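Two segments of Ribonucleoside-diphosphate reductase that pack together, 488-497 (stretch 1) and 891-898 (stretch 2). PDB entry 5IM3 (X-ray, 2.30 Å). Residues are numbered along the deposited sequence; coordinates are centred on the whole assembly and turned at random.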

ATOM      1  N   PRO A 488       7.646  32.056 -16.034  1.00 47.24           N
ATOM      2  CA  PRO A 488       8.274  32.564 -17.259  1.00 47.60           C
ATOM      3  C   PRO A 488       8.423  31.468 -18.302  1.00 48.84           C
ATOM      4  O   PRO A 488       8.554  30.285 -17.982  1.00 47.22           O
ATOM      5  CB  PRO A 488       9.647  33.061 -16.782  1.00 48.96           C
ATOM      6  CG  PRO A 488       9.590  33.053 -15.280  1.00 47.93           C
ATOM      7  CD  PRO A 488       8.595  32.015 -14.909  1.00 47.48           C
ATOM      8  N   ASP A 489       8.412  31.885 -19.572  1.00 49.95           N
ATOM      9  CA  ASP A 489       8.606  30.938 -20.667  1.00 52.78           C
ATOM     10  C   ASP A 489       9.897  30.150 -20.491  1.00 52.10           C
ATOM     11  O   ASP A 489       9.955  28.959 -20.819  1.00 51.24           O
ATOM     12  CB  ASP A 489       8.622  31.677 -22.007  1.00 55.67           C
ATOM     13  CG  ASP A 489       7.229  31.968 -22.535  1.00 56.10           C
ATOM     14  OD1 ASP A 489       6.248  31.756 -21.792  1.00 55.19           O
ATOM     15  OD2 ASP A 489       7.118  32.413 -23.695  1.00 56.95           O
ATOM     16  N   LEU A 490      10.943  30.799 -19.975  1.00 51.34           N
ATOM     17  CA  LEU A 490      12.244  30.148 -19.880  1.00 51.41           C
ATOM     18  C   LEU A 490      12.178  28.908 -19.001  1.00 49.75           C
ATOM     19  O   LEU A 490      12.843  27.906 -19.282  1.00 51.85           O
ATOM     20  CB  LEU A 490      13.283  31.132 -19.341  1.00 51.52           C
ATOM     21  CG  LEU A 490      14.732  30.650 -19.321  1.00 52.13           C
ATOM     22  CD1 LEU A 490      15.228  30.370 -20.728  1.00 53.33           C
ATOM     23  CD2 LEU A 490      15.613  31.681 -18.645  1.00 53.22           C
ATOM     24  N   PHE A 491      11.379  28.950 -17.932  1.00 49.60           N
ATOM     25  CA  PHE A 491      11.247  27.776 -17.078  1.00 50.43           C
ATOM     26  C   PHE A 491      10.671  26.602 -17.859  1.00 51.15           C
ATOM     27  O   PHE A 491      11.195  25.485 -17.800  1.00 52.37           O
ATOM     28  CB  PHE A 491      10.376  28.087 -15.862  1.00 47.66           C
ATOM     29  CG  PHE A 491      10.053  26.874 -15.032  1.00 47.08           C
ATOM     30  CD1 PHE A 491      10.997  26.330 -14.174  1.00 47.14           C
ATOM     31  CD2 PHE A 491       8.812  26.268 -15.119  1.00 47.32           C
ATOM     32  CE1 PHE A 491      10.705  25.208 -13.416  1.00 46.32           C
ATOM     33  CE2 PHE A 491       8.515  25.144 -14.363  1.00 47.11           C
ATOM     34  CZ  PHE A 491       9.463  24.617 -13.510  1.00 45.23           C
ATOM     35  N   MET A 492       9.585  26.840 -18.600  1.00 52.60           N
ATOM     36  CA  MET A 492       9.012  25.783 -19.425  1.00 56.27           C
ATOM     37  C   MET A 492      10.011  25.298 -20.468  1.00 59.20           C
ATOM     38  O   MET A 492      10.074  24.101 -20.766  1.00 60.82           O
ATOM     39  CB  MET A 492       7.735  26.279 -20.101  1.00 56.22           C
ATOM     40  CG  MET A 492       6.644  26.730 -19.137  1.00 55.15           C
ATOM     41  SD  MET A 492       6.097  25.442 -18.004  1.00 54.24           S
ATOM     42  CE  MET A 492       5.526  24.185 -19.152  1.00 57.67           C
ATOM     43  N   LYS A 493      10.797  26.215 -21.040  1.00 60.15           N
ATOM     44  CA  LYS A 493      11.856  25.806 -21.958  1.00 62.20           C
ATOM     45  C   LYS A 493      12.819  24.835 -21.287  1.00 60.79           C
ATOM     46  O   LYS A 493      13.237  23.842 -21.893  1.00 62.06           O
ATOM     47  CB  LYS A 493      12.613  27.030 -22.474  1.00 63.54           C
ATOM     48  CG  LYS A 493      11.840  27.894 -23.459  1.00 63.69           C
ATOM     49  CD  LYS A 493      12.721  29.019 -23.988  1.00 66.06           C
ATOM     50  CE  LYS A 493      12.007  29.868 -25.029  1.00 67.21           C
ATOM     51  NZ  LYS A 493      12.884  30.953 -25.557  1.00 67.11           N
ATOM     52  N   ARG A 494      13.184  25.107 -20.031  1.00 59.01           N
ATOM     53  CA  ARG A 494      14.096  24.221 -19.317  1.00 59.83           C
ATOM     54  C   ARG A 494      13.435  22.885 -18.991  1.00 59.17           C
ATOM     55  O   ARG A 494      14.118  21.857 -18.928  1.00 58.60           O
ATOM     56  CB  ARG A 494      14.593  24.902 -18.040  1.00 59.24           C
ATOM     57  CG  ARG A 494      15.393  26.178 -18.283  1.00 58.37           C
ATOM     58  CD  ARG A 494      16.794  25.886 -18.806  1.00 60.02           C
ATOM     59  NE  ARG A 494      17.529  27.109 -19.131  1.00 59.97           N
ATOM     60  CZ  ARG A 494      18.201  27.842 -18.248  1.00 58.56           C
ATOM     61  NH1 ARG A 494      18.237  27.490 -16.968  1.00 58.16           N
ATOM     62  NH2 ARG A 494      18.838  28.936 -18.644  1.00 58.19           N
ATOM     63  N   VAL A 495      12.118  22.877 -18.788  1.00 59.64           N
ATOM     64  CA  VAL A 495      11.404  21.616 -18.604  1.00 59.21           C
ATOM     65  C   VAL A 495      11.439  20.801 -19.892  1.00 60.02           C
ATOM     66  O   VAL A 495      11.810  19.620 -19.894  1.00 59.78           O
ATOM     67  CB  VAL A 495       9.957  21.883 -18.146  1.00 58.44           C
ATOM     68  CG1 VAL A 495       9.149  20.586 -18.122  1.00 58.12           C
ATOM     69  CG2 VAL A 495       9.944  22.545 -16.771  1.00 54.86           C
ATOM     70  N   PHE A 496      11.054  21.423 -21.009  1.00 58.45           N
ATOM     71  CA  PHE A 496      11.054  20.729 -22.293  1.00 61.79           C
ATOM     72  C   PHE A 496      12.429  20.173 -22.633  1.00 63.50           C
ATOM     73  O   PHE A 496      12.529  19.111 -23.259  1.00 66.37           O
ATOM     74  CB  PHE A 496      10.586  21.678 -23.397  1.00 60.39           C
ATOM     75  CG  PHE A 496       9.091  21.768 -23.535  1.00 59.64           C
ATOM     76  CD1 PHE A 496       8.294  22.060 -22.439  1.00 58.63           C
ATOM     77  CD2 PHE A 496       8.484  21.582 -24.766  1.00 59.76           C
ATOM     78  CE1 PHE A 496       6.918  22.146 -22.568  1.00 58.23           C
ATOM     79  CE2 PHE A 496       7.113  21.670 -24.900  1.00 59.46           C
ATOM     80  CZ  PHE A 496       6.329  21.952 -23.802  1.00 58.18           C
ATOM     81  N   ASP A 497      13.494  20.867 -22.233  1.00 65.32           N
ATOM     82  CA  ASP A 497      14.857  20.501 -22.593  1.00 68.63           C
ATOM     83  C   ASP A 497      15.611  19.819 -21.456  1.00 68.18           C
ATOM     84  O   ASP A 497      16.822  19.607 -21.574  1.00 70.53           O
ATOM     85  CB  ASP A 497      15.622  21.746 -23.051  1.00 69.83           C
ATOM     86  CG  ASP A 497      14.944  22.453 -24.209  1.00 70.15           C
ATOM     87  OD1 ASP A 497      14.229  21.787 -24.984  1.00 71.61           O
ATOM     88  OD2 ASP A 497      15.129  23.679 -24.348  1.00 70.69           O
TER
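Stretch 2, residues 891-898: TYRMAWFR

Stretch 2 is helical from Thr891 to Phe897, the last turn and more of a helix that begins earlier in the chain, and Arg898 is the first residue to leave helical angles. It lies across the helix 489-496 of stretch 1 with the two N-to-C directions 130° apart, a signed crossing angle of -130°, so the helices run in broadly opposing directions, 50° short of antiparallel. The axes come no nearer than 11.5 Å, and the closest CA atoms, those of Met492 and Arg893, are 8.0 Å apart. A gap this wide must be bridged by long side chains, and Trp896 contributes the largest share.

The CA-to-CB bond of Trp896 points toward stretch 1. With chi1 at 179° (t) and chi2 at 71°, its indole extends across the gap and settles as a knob among Asp489, Met492, Lys493 and Phe496, residues spaced as i, i+3, i+4 and i+7 along one side of the helix. Tryptophan suits the site because it is both broad and polar at one point. NE1 of Trp896 donates a nearly straight hydrogen bond to OD1 of Asp489, 3.1 Å long with an angle of 173° at the hydrogen; the acceptor lies at the indole edge, near the ring plane. Asp489, chi1 m, brings its carboxylate nearer to stretch 2 although its CA-to-CB bond points sideways.

Met492 covers one face of the indole. Its CB stands 3.3 Å from the centroid of the six-membered ring of Trp896, almost on the ring normal, in a CH-pi contact. All three of its chi angles are m; the chain rises from the ring after CB, and SD of Met492 lies 4.9 Å from the centroid of the five-membered ring of Trp896, obliquely placed.

The CA-to-CB bond of Phe496 points sideways, but with chi1 at -84° (m) its ring comes nearer to stretch 2. Trp896 presents its edge to one face of this ring: CE1 of Phe496 is 3.5 Å from CZ3 of Trp896, and the planes meet at 67°. Over the opposite face lies Arg893, whose extended chi2 and chi3, both t, carry its guanidinium along stretch 1. CG of Arg893 packs 3.7 Å from CE1 of Phe496, but CZ of Arg893 is 5.0 Å from the centroid of the Phe496 ring, so any cation-pi attraction is weak. Farther along, CG1 of Val495 lies over a guanidinium face, 3.8 Å from NH2 of Arg893. Phe897, chi1 t, adds a looser contact, its CD1 4.3 Å from CE2 of Phe496.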

ATOM      1  N   THR A 891      -0.772  17.565 -20.312  1.00 60.37           N
ATOM      2  CA  THR A 891      -1.841  18.554 -20.407  1.00 55.11           C
ATOM      3  C   THR A 891      -1.297  19.972 -20.285  1.00 56.15           C
ATOM      4  O   THR A 891      -1.558  20.823 -21.144  1.00 56.24           O
ATOM      5  CB  THR A 891      -2.895  18.295 -19.330  1.00 54.15           C
ATOM      6  OG1 THR A 891      -3.547  17.047 -19.590  1.00 56.34           O
ATOM      7  CG2 THR A 891      -3.937  19.415 -19.303  1.00 52.96           C
ATOM      8  N   TYR A 892      -0.551  20.256 -19.217  1.00 55.68           N
ATOM      9  CA  TYR A 892      -0.109  21.624 -18.980  1.00 54.67           C
ATOM     10  C   TYR A 892       1.105  22.007 -19.816  1.00 54.57           C
ATOM     11  O   TYR A 892       1.372  23.202 -19.982  1.00 54.79           O
ATOM     12  CB  TYR A 892       0.152  21.827 -17.488  1.00 53.22           C
ATOM     13  CG  TYR A 892      -1.138  21.814 -16.699  1.00 52.37           C
ATOM     14  CD1 TYR A 892      -1.958  22.936 -16.659  1.00 50.24           C
ATOM     15  CD2 TYR A 892      -1.561  20.672 -16.033  1.00 53.58           C
ATOM     16  CE1 TYR A 892      -3.149  22.929 -15.957  1.00 51.49           C
ATOM     17  CE2 TYR A 892      -2.753  20.652 -15.328  1.00 52.53           C
ATOM     18  CZ  TYR A 892      -3.544  21.780 -15.295  1.00 53.51           C
ATOM     19  OH  TYR A 892      -4.733  21.765 -14.594  1.00 53.09           O
ATOM     20  N   ARG A 893       1.835  21.029 -20.359  1.00 57.43           N
ATOM     21  CA  ARG A 893       2.748  21.326 -21.457  1.00 59.51           C
ATOM     22  C   ARG A 893       1.974  21.796 -22.683  1.00 60.91           C
ATOM     23  O   ARG A 893       2.357  22.776 -23.333  1.00 60.38           O
ATOM     24  CB  ARG A 893       3.581  20.094 -21.815  1.00 61.29           C
ATOM     25  CG  ARG A 893       4.688  19.754 -20.836  1.00 61.90           C
ATOM     26  CD  ARG A 893       5.690  18.799 -21.469  1.00 63.89           C
ATOM     27  NE  ARG A 893       6.607  18.226 -20.486  1.00 64.29           N
ATOM     28  CZ  ARG A 893       7.828  17.781 -20.765  1.00 67.80           C
ATOM     29  NH1 ARG A 893       8.300  17.848 -22.005  1.00 70.00           N
ATOM     30  NH2 ARG A 893       8.587  17.278 -19.801  1.00 68.28           N
ATOM     31  N   MET A 894       0.884  21.100 -23.013  1.00 63.04           N
ATOM     32  CA  MET A 894       0.074  21.473 -24.168  1.00 62.09           C
ATOM     33  C   MET A 894      -0.524  22.863 -23.995  1.00 58.49           C
ATOM     34  O   MET A 894      -0.541  23.660 -24.940  1.00 58.57           O
ATOM     35  CB  MET A 894      -1.028  20.434 -24.381  1.00 64.17           C
ATOM     36  CG  MET A 894      -1.994  20.748 -25.516  1.00 66.75           C
ATOM     37  SD  MET A 894      -3.380  19.592 -25.580  1.00 70.60           S
ATOM     38  CE  MET A 894      -4.260  20.210 -27.011  1.00 71.00           C
ATOM     39  N   ALA A 895      -1.027  23.167 -22.797  1.00 51.49           N
ATOM     40  CA  ALA A 895      -1.595  24.487 -22.543  1.00 50.36           C
ATOM     41  C   ALA A 895      -0.581  25.586 -22.834  1.00 49.72           C
ATOM     42  O   ALA A 895      -0.912  26.601 -23.460  1.00 48.17           O
ATOM     43  CB  ALA A 895      -2.080  24.580 -21.097  1.00 48.11           C
ATOM     44  N   TRP A 896       0.658  25.402 -22.381  1.00 49.76           N
ATOM     45  CA  TRP A 896       1.714  26.368 -22.672  1.00 51.42           C
ATOM     46  C   TRP A 896       2.086  26.339 -24.149  1.00 53.40           C
ATOM     47  O   TRP A 896       2.231  27.387 -24.788  1.00 53.63           O
ATOM     48  CB  TRP A 896       2.931  26.067 -21.795  1.00 50.90           C
ATOM     49  CG  TRP A 896       4.094  26.977 -22.017  1.00 48.93           C
ATOM     50  CD1 TRP A 896       4.185  28.293 -21.668  1.00 47.32           C
ATOM     51  CD2 TRP A 896       5.343  26.633 -22.623  1.00 52.66           C
ATOM     52  NE1 TRP A 896       5.414  28.792 -22.027  1.00 49.97           N
ATOM     53  CE2 TRP A 896       6.144  27.792 -22.614  1.00 51.54           C
ATOM     54  CE3 TRP A 896       5.862  25.457 -23.173  1.00 52.99           C
ATOM     55  CZ2 TRP A 896       7.433  27.811 -23.138  1.00 52.11           C
ATOM     56  CZ3 TRP A 896       7.138  25.479 -23.691  1.00 55.95           C
ATOM     57  CH2 TRP A 896       7.914  26.648 -23.664  1.00 56.47           C
ATOM     58  N   PHE A 897       2.236  25.140 -24.710  1.00 58.45           N
ATOM     59  CA  PHE A 897       2.632  25.006 -26.108  1.00 61.45           C
ATOM     60  C   PHE A 897       1.621  25.657 -27.048  1.00 61.85           C
ATOM     61  O   PHE A 897       1.982  26.064 -28.159  1.00 63.38           O
ATOM     62  CB  PHE A 897       2.811  23.521 -26.442  1.00 61.14           C
ATOM     63  CG  PHE A 897       3.462  23.264 -27.770  1.00 64.30           C
ATOM     64  CD1 PHE A 897       4.808  23.529 -27.961  1.00 65.22           C
ATOM     65  CD2 PHE A 897       2.733  22.731 -28.820  1.00 66.05           C
ATOM     66  CE1 PHE A 897       5.409  23.285 -29.181  1.00 67.95           C
ATOM     67  CE2 PHE A 897       3.330  22.485 -30.039  1.00 68.79           C
ATOM     68  CZ  PHE A 897       4.669  22.763 -30.220  1.00 70.32           C
ATOM     69  N   ARG A 898       0.362  25.774 -26.625  1.00 63.55           N
ATOM     70  CA  ARG A 898      -0.702  26.310 -27.469  1.00 64.22           C
ATOM     71  C   ARG A 898      -0.977  27.786 -27.208  1.00 62.32           C
ATOM     72  O   ARG A 898      -2.016  28.301 -27.635  1.00 61.45           O
ATOM     73  CB  ARG A 898      -1.984  25.497 -27.283  1.00 62.55           C
ATOM     74  CG  ARG A 898      -1.890  24.065 -27.773  1.00 64.54           C
ATOM     75  CD  ARG A 898      -1.697  24.017 -29.281  1.00 69.65           C
ATOM     76  NE  ARG A 898      -1.422  22.673 -29.770  1.00 72.59           N
ATOM     77  CZ  ARG A 898      -1.113  22.393 -31.030  1.00 76.12           C
ATOM     78  NH1 ARG A 898      -1.048  23.364 -31.931  1.00 77.25           N
ATOM     79  NH2 ARG A 898      -0.870  21.141 -31.390  1.00 79.26           N
TER